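Local coordinates for D-glycero-alpha-D-manno-heptose 7-phosphate kinase (PDB 4N3O), which catalyses the ATP-dependent phosphorylation of D-glycero-alpha-D-manno-heptose 7-phosphate at C-1, giving the 1,7-bisphosphate on the route to GDP-heptose for the capsule, at residues L136-G139 and E140-A144; I236-D239 and A240-K244; V273-D276 and E277-R280. All blocks are in the same frame, centred on the assembly; numbering follows the deposited sequence.

Contact 1: L136-G139 and E140-A144; sequences LPLG and EYEIA
At the N-terminus of helix 140-153, the N-cap residue G139 pairs with E142 in the first turn, half of a capping box, and a hydrophobic staple lies beside it. E142 has CG beside its own N (chi1 -68°), which sends the straight remainder of the chain back to the loop, and OE1 accepts from G139 N at 2.9 Å. The N-H points almost straight at the oxygen (166°) but meets it from above the carboxylate plane. The same OE1 lies 3.4 Å from P137 O, another acceptor. G139 O receives I143 N at 3.1 Å, starting the helical bonding. The staple pairs the residue before the cap with one a turn in: L138 CB rests on I143 CG1 at 3.9 Å, while L138 CD2 reaches E142 CB at 4.0 Å. F95 and A131 continue the apolar surface beside L138, and I127 does so beside I143. P137, centre of an inverse gamma turn, bends the chain just before this cap. With no side chain on G139 to cap the helix, the carboxylate of E142 takes up the N-H of the cap residue itself, and its negative charge would probably suit the helix dipole.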
loop_
_atom_site.group_PDB
_atom_site.type_symbol
_atom_site.label_atom_id
_atom_site.label_comp_id
_atom_site.label_asym_id
_atom_site.label_seq_id
_atom_site.Cartn_x
_atom_site.Cartn_y
_atom_site.Cartn_z
ATOM N N LEU A 136 -2.520 -29.309 -4.556
ATOM C CA LEU A 136 -3.563 -29.623 -5.520
ATOM C C LEU A 136 -3.199 -29.087 -6.891
ATOM O O LEU A 136 -2.618 -28.018 -6.992
ATOM C CB LEU A 136 -4.879 -28.998 -5.062
ATOM C CG LEU A 136 -5.343 -29.364 -3.655
ATOM C CD1 LEU A 136 -6.648 -28.649 -3.349
ATOM C CD2 LEU A 136 -5.503 -30.870 -3.520
ATOM N N PRO A 137 -3.541 -29.828 -7.957
ATOM C CA PRO A 137 -3.233 -29.349 -9.303
ATOM C C PRO A 137 -4.230 -28.253 -9.706
ATOM O O PRO A 137 -5.169 -28.509 -10.458
ATOM C CB PRO A 137 -3.393 -30.614 -10.163
ATOM C CG PRO A 137 -4.411 -31.442 -9.443
ATOM C CD PRO A 137 -4.239 -31.131 -7.975
ATOM N N LEU A 138 -4.011 -27.039 -9.205
ATOM C CA LEU A 138 -4.929 -25.917 -9.443
ATOM C C LEU A 138 -4.287 -24.616 -9.891
ATOM O O LEU A 138 -3.656 -23.926 -9.103
ATOM C CB LEU A 138 -5.722 -25.620 -8.162
ATOM C CG LEU A 138 -6.743 -26.660 -7.697
ATOM C CD1 LEU A 138 -7.363 -26.235 -6.369
ATOM C CD2 LEU A 138 -7.815 -26.843 -8.751
ATOM N N GLY A 139 -4.487 -24.261 -11.154
ATOM C CA GLY A 139 -3.966 -23.005 -11.662
ATOM C C GLY A 139 -4.810 -21.880 -11.122
ATOM O O GLY A 139 -5.800 -22.102 -10.433
ATOM N N GLU A 140 -4.449 -20.662 -11.464
ATOM C CA GLU A 140 -5.174 -19.513 -10.970
ATOM C C GLU A 140 -6.622 -19.470 -11.502
ATOM O O GLU A 140 -7.543 -19.196 -10.742
ATOM C CB GLU A 140 -4.394 -18.235 -11.288
ATOM C CG GLU A 140 -2.912 -18.268 -10.862
ATOM C CD GLU A 140 -2.653 -18.324 -9.348
ATOM O OE1 GLU A 140 -1.601 -17.782 -8.911
ATOM O OE2 GLU A 140 -3.474 -18.886 -8.589
ATOM N N TYR A 141 -6.832 -19.743 -12.789
ATOM C CA TYR A 141 -8.197 -19.754 -13.356
ATOM C C TYR A 141 -9.099 -20.803 -12.679
ATOM O O TYR A 141 -10.259 -20.532 -12.368
ATOM C CB TYR A 141 -8.166 -19.985 -14.866
ATOM C CG TYR A 141 -9.513 -20.350 -15.438
ATOM C CD1 TYR A 141 -10.511 -19.394 -15.602
ATOM C CD2 TYR A 141 -9.785 -21.655 -15.821
ATOM C CE1 TYR A 141 -11.748 -19.735 -16.126
ATOM C CE2 TYR A 141 -11.014 -22.007 -16.345
ATOM C CZ TYR A 141 -11.993 -21.049 -16.497
ATOM O OH TYR A 141 -13.214 -21.421 -17.026
ATOM N N GLU A 142 -8.535 -21.985 -12.441
ATOM C CA GLU A 142 -9.243 -23.082 -11.784
ATOM C C GLU A 142 -9.608 -22.686 -10.362
ATOM O O GLU A 142 -10.634 -23.099 -9.852
ATOM C CB GLU A 142 -8.400 -24.368 -11.837
ATOM C CG GLU A 142 -8.269 -24.914 -13.266
ATOM C CD GLU A 142 -6.992 -25.709 -13.530
ATOM O OE1 GLU A 142 -6.287 -26.094 -12.570
ATOM O OE2 GLU A 142 -6.685 -25.940 -14.727
ATOM N N ILE A 143 -8.793 -21.847 -9.731
ATOM C CA ILE A 143 -9.127 -21.394 -8.383
ATOM C C ILE A 143 -10.261 -20.377 -8.427
ATOM O O ILE A 143 -11.152 -20.398 -7.581
ATOM C CB ILE A 143 -7.899 -20.845 -7.637
ATOM C CG1 ILE A 143 -7.011 -22.012 -7.208
ATOM C CG2 ILE A 143 -8.317 -20.028 -6.424
ATOM C CD1 ILE A 143 -5.701 -21.579 -6.564
ATOM N N ALA A 144 -10.247 -19.506 -9.424
ATOM C CA ALA A 144 -11.324 -18.528 -9.569
ATOM C C ALA A 144 -12.645 -19.234 -9.893
ATOM O O ALA A 144 -13.688 -18.824 -9.373
ATOM C CB ALA A 144 -10.991 -17.508 -10.644
#

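Contact 2: I236-D239 and A240-K244; sequences IKQD and AIKMK
Q238 and I241 meet on one flank of helix 236-248, the amide of the first lying across the methyl end of the second. Q238 sends CG away from its backbone N and then bends (chi2 64°), which swings the amide outward with a slight lean toward I241; OE1 comes to 3.6 Å from I241 CD1, an approach of oxygen to methyl without a polar bond. I241 holds CG1 between its own N and carbonyl carbon (chi1 55°), pressing that methylene against the backbone, with CG1 3.2 Å from Q238 O. K242 starts a turn beyond Q238, its CB 3.2 Å from Q238 O, and its tip folds back along the helix. There K242 NZ stands 4.5 Å from D239 OD1, too far for a salt bridge, though the opposite charges may still attract. Beneath these side chains run the helical bonds: A240 N to I236 O, K242 N to Q238 O and, at 2.9 Å, M243 N to D239 O, while I241 N to K237 O is weak at 3.4 Å. K237 NZ forms a salt bridge with D29, in the loop before strand 31-40, and K244 NZ one with E176 on strand 172-178. A240 lies against Y31 of strand 31-40 and F174 of strand 172-178, and M243, present as selenomethionine, touches L36 of strand 31-40 and L255, I258 and L259 of helix 252-262, so this amphipathic helix bridges the large mixed sheet and that helix.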
loop_
_atom_site.group_PDB
_atom_site.type_symbol
_atom_site.label_atom_id
_atom_site.label_comp_id
_atom_site.label_asym_id
_atom_site.label_seq_id
_atom_site.Cartn_x
_atom_site.Cartn_y
_atom_site.Cartn_z
ATOM N N ILE A 236 -22.318 2.843 -24.670
ATOM C CA ILE A 236 -21.550 2.118 -23.664
ATOM C C ILE A 236 -20.424 1.289 -24.288
ATOM O O ILE A 236 -19.290 1.354 -23.821
ATOM C CB ILE A 236 -22.470 1.244 -22.783
ATOM C CG1 ILE A 236 -23.317 2.152 -21.880
ATOM C CG2 ILE A 236 -21.653 0.286 -21.928
ATOM C CD1 ILE A 236 -24.248 1.420 -20.937
ATOM N N LYS A 237 -20.726 0.523 -25.338
ATOM C CA LYS A 237 -19.692 -0.285 -26.009
ATOM C C LYS A 237 -18.640 0.603 -26.680
ATOM O O LYS A 237 -17.526 0.158 -26.961
ATOM C CB LYS A 237 -20.306 -1.222 -27.043
ATOM C CG LYS A 237 -19.295 -2.108 -27.759
ATOM C CD LYS A 237 -19.989 -3.021 -28.755
ATOM C CE LYS A 237 -19.006 -3.940 -29.457
ATOM N NZ LYS A 237 -19.724 -4.869 -30.371
ATOM N N GLN A 238 -19.011 1.849 -26.956
ATOM C CA GLN A 238 -18.090 2.804 -27.547
ATOM C C GLN A 238 -17.158 3.304 -26.441
ATOM O O GLN A 238 -15.953 3.443 -26.643
ATOM C CB GLN A 238 -18.859 3.976 -28.184
ATOM C CG GLN A 238 -17.986 4.985 -28.919
ATOM C CD GLN A 238 -17.281 4.392 -30.129
ATOM O OE1 GLN A 238 -17.735 3.396 -30.705
ATOM N NE2 GLN A 238 -16.172 5.010 -30.530
ATOM N N ASP A 239 -17.726 3.569 -25.267
ATOM C CA ASP A 239 -16.935 4.027 -24.124
ATOM C C ASP A 239 -15.907 2.976 -23.703
ATOM O O ASP A 239 -14.822 3.326 -23.263
ATOM C CB ASP A 239 -17.847 4.414 -22.951
ATOM C CG ASP A 239 -18.595 5.719 -23.201
ATOM O OD1 ASP A 239 -17.986 6.650 -23.782
ATOM O OD2 ASP A 239 -19.774 5.824 -22.800
ATOM N N ALA A 240 -16.258 1.704 -23.864
ATOM C CA ALA A 240 -15.370 0.594 -23.534
ATOM C C ALA A 240 -14.138 0.596 -24.438
ATOM O O ALA A 240 -13.011 0.661 -23.951
ATOM C CB ALA A 240 -16.108 -0.739 -23.661
ATOM N N ILE A 241 -14.341 0.507 -25.751
ATOM C CA ILE A 241 -13.187 0.516 -26.663
ATOM C C ILE A 241 -12.376 1.815 -26.524
ATOM O O ILE A 241 -11.159 1.823 -26.707
ATOM C CB ILE A 241 -13.585 0.264 -28.133
ATOM C CG1 ILE A 241 -14.653 1.270 -28.599
ATOM C CG2 ILE A 241 -14.075 -1.169 -28.309
ATOM C CD1 ILE A 241 -15.282 0.935 -29.941
ATOM N N LYS A 242 -13.047 2.897 -26.158
ATOM C CA LYS A 242 -12.374 4.168 -26.010
ATOM C C LYS A 242 -11.492 4.129 -24.768
ATOM O O LYS A 242 -10.391 4.668 -24.780
ATOM C CB LYS A 242 -13.387 5.307 -25.937
ATOM C CG LYS A 242 -12.783 6.682 -26.166
ATOM C CD LYS A 242 -13.819 7.802 -26.077
ATOM C CE LYS A 242 -14.896 7.673 -27.149
ATOM N NZ LYS A 242 -15.839 8.826 -27.139
HETATM N N MSE A 243 -11.976 3.469 -23.712
HETATM C CA MSE A 243 -11.224 3.332 -22.464
HETATM C C MSE A 243 -10.072 2.363 -22.619
HETATM O O MSE A 243 -9.049 2.551 -22.004
HETATM C CB MSE A 243 -12.109 2.895 -21.307
HETATM C CG MSE A 243 -11.513 3.260 -19.940
HETATM SE SE MSE A 243 -12.872 2.820 -18.568
HETATM C CE MSE A 243 -14.241 4.171 -18.994
ATOM N N LYS A 244 -10.218 1.314 -23.419
ATOM C CA LYS A 244 -9.087 0.409 -23.647
ATOM C C LYS A 244 -7.984 1.161 -24.373
ATOM O O LYS A 244 -6.824 1.110 -23.985
ATOM C CB LYS A 244 -9.443 -0.785 -24.532
ATOM C CG LYS A 244 -10.392 -1.810 -23.964
ATOM C CD LYS A 244 -10.382 -3.043 -24.869
ATOM C CE LYS A 244 -11.598 -3.937 -24.676
ATOM N NZ LYS A 244 -12.858 -3.277 -25.144
#

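Contact 3: V273-D276 and E277-R280; sequences VSND and ELER
N275 caps helix 276-287 through an Asx turn onto E277, and its side chain can be followed outward from the backbone. CB touches the first turn of the helix, 4.0 Å from L278 CD1. With chi1 at -174°, CG is set trans to N275's own N, and the amide reaches over the helix start. From CG the oxygen and nitrogen part company. OD1 accepts from E277 N at 3.3 Å, a weak bond though reasonably straight (156°), and this is the capping bond. ND2 instead lies over aliphatic carbon, 3.6 Å from L278 CG, the two side chains crossing at about a right angle. I209, in a loop, touches both N275 and L278, and R211 also touches N275, so loop residues cover the cap. The backbone completes the turn: E279 N donates to N275 O at 3.0 Å, and R280 N to D276 O at the same length. E279 runs out extended and brings its OE1 to 4.2 Å from V273 CG1, at the end of the preceding helix. One turn along, R280 NH1 forms a salt bridge with E277 OE2 at 2.9 Å, with E277 CD in the guanidinium plane, at its edge; R280 NH2 has a second acid partner in E323. Both asparagine oxygens thus take up N-H groups at the start of the helix, O in a bond of ordinary length and OD1 in a weak one. D276 and E279 carry like charges, D276 OD1 to E279 OE1 4.8 Å, which may repel each other mildly, though negative charge near a helix start is generally tolerated. R280 bridges E277 and E323, which would offset both acids.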
loop_
_atom_site.group_PDB
_atom_site.type_symbol
_atom_site.label_atom_id
_atom_site.label_comp_id
_atom_site.label_asym_id
_atom_site.label_seq_id
_atom_site.Cartn_x
_atom_site.Cartn_y
_atom_site.Cartn_z
ATOM N N VAL A 273 -27.228 11.727 -3.980
ATOM C CA VAL A 273 -28.355 12.593 -3.637
ATOM C C VAL A 273 -29.411 11.920 -2.747
ATOM O O VAL A 273 -30.021 12.587 -1.913
ATOM C CB VAL A 273 -29.035 13.147 -4.917
ATOM C CG1 VAL A 273 -30.279 13.958 -4.572
ATOM C CG2 VAL A 273 -28.051 13.991 -5.724
ATOM N N SER A 274 -29.614 10.611 -2.900
ATOM C CA SER A 274 -30.633 9.902 -2.102
ATOM C C SER A 274 -30.343 9.914 -0.591
ATOM O O SER A 274 -31.075 9.293 0.195
ATOM C CB SER A 274 -30.811 8.452 -2.578
ATOM O OG SER A 274 -29.625 7.706 -2.369
ATOM N N ASN A 275 -29.267 10.594 -0.194
ATOM C CA ASN A 275 -28.930 10.710 1.218
ATOM C C ASN A 275 -28.360 12.104 1.501
ATOM O O ASN A 275 -27.475 12.577 0.787
ATOM C CB ASN A 275 -27.940 9.621 1.622
ATOM C CG ASN A 275 -27.676 9.601 3.116
ATOM O OD1 ASN A 275 -28.299 10.334 3.881
ATOM N ND2 ASN A 275 -26.761 8.749 3.541
ATOM N N ASP A 276 -28.870 12.753 2.544
ATOM C CA ASP A 276 -28.440 14.110 2.896
ATOM C C ASP A 276 -26.987 14.171 3.383
ATOM O O ASP A 276 -26.273 15.113 3.066
ATOM C CB ASP A 276 -29.366 14.716 3.961
ATOM C CG ASP A 276 -30.835 14.718 3.536
ATOM O OD1 ASP A 276 -31.163 14.100 2.496
ATOM O OD2 ASP A 276 -31.667 15.324 4.254
ATOM N N GLU A 277 -26.554 13.160 4.133
ATOM C CA GLU A 277 -25.194 13.134 4.685
ATOM C C GLU A 277 -24.121 12.774 3.634
ATOM O O GLU A 277 -23.006 13.290 3.695
ATOM C CB GLU A 277 -25.125 12.201 5.901
ATOM C CG GLU A 277 -23.911 12.416 6.805
ATOM C CD GLU A 277 -23.930 13.747 7.563
ATOM O OE1 GLU A 277 -24.754 14.640 7.255
ATOM O OE2 GLU A 277 -23.110 13.906 8.486
ATOM N N LEU A 278 -24.455 11.892 2.689
ATOM C CA LEU A 278 -23.536 11.560 1.597
ATOM C C LEU A 278 -23.433 12.761 0.675
ATOM O O LEU A 278 -22.339 13.142 0.267
ATOM C CB LEU A 278 -24.007 10.340 0.789
ATOM C CG LEU A 278 -23.848 8.937 1.391
ATOM C CD1 LEU A 278 -24.511 7.901 0.493
ATOM C CD2 LEU A 278 -22.388 8.578 1.599
ATOM N N GLU A 279 -24.580 13.355 0.355
ATOM C CA GLU A 279 -24.634 14.537 -0.508
ATOM C C GLU A 279 -23.807 15.685 0.099
ATOM O O GLU A 279 -23.148 16.440 -0.631
ATOM C CB GLU A 279 -26.091 14.961 -0.725
ATOM C CG GLU A 279 -26.311 16.134 -1.679
ATOM C CD GLU A 279 -27.795 16.468 -1.875
ATOM O OE1 GLU A 279 -28.659 15.824 -1.232
ATOM O OE2 GLU A 279 -28.106 17.381 -2.672
ATOM N N ARG A 280 -23.822 15.791 1.430
ATOM C CA ARG A 280 -23.073 16.824 2.109
ATOM C C ARG A 280 -21.575 16.502 1.992
ATOM O O ARG A 280 -20.767 17.386 1.779
ATOM C CB ARG A 280 -23.461 16.926 3.586
ATOM C CG ARG A 280 -23.288 18.342 4.140
ATOM C CD ARG A 280 -23.247 18.455 5.661
ATOM N NE ARG A 280 -21.885 18.348 6.220
ATOM C CZ ARG A 280 -21.359 17.268 6.801
ATOM N NH1 ARG A 280 -22.057 16.158 6.939
ATOM N NH2 ARG A 280 -20.122 17.310 7.270
#

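In the fold
The three contacts follow one another along the chain without touching. Contacts 1 and 3 are both helix N-caps and lie on opposite sides of the chain's centre, their centres about 43 Å apart. Contact 2, inside a helix, has its centre about 31 Å from that of contact 1 and about 30 Å from that of contact 3. It comes closest to an annotated site: the side chain of I236 is about 4 Å from that of T22, a probable substrate-binding residue. In contact 1, I143 lies about 11 Å, side chain to side chain, from E151, a probable magnesium ligand further along the same helix. Contact 3 is remote from these sites.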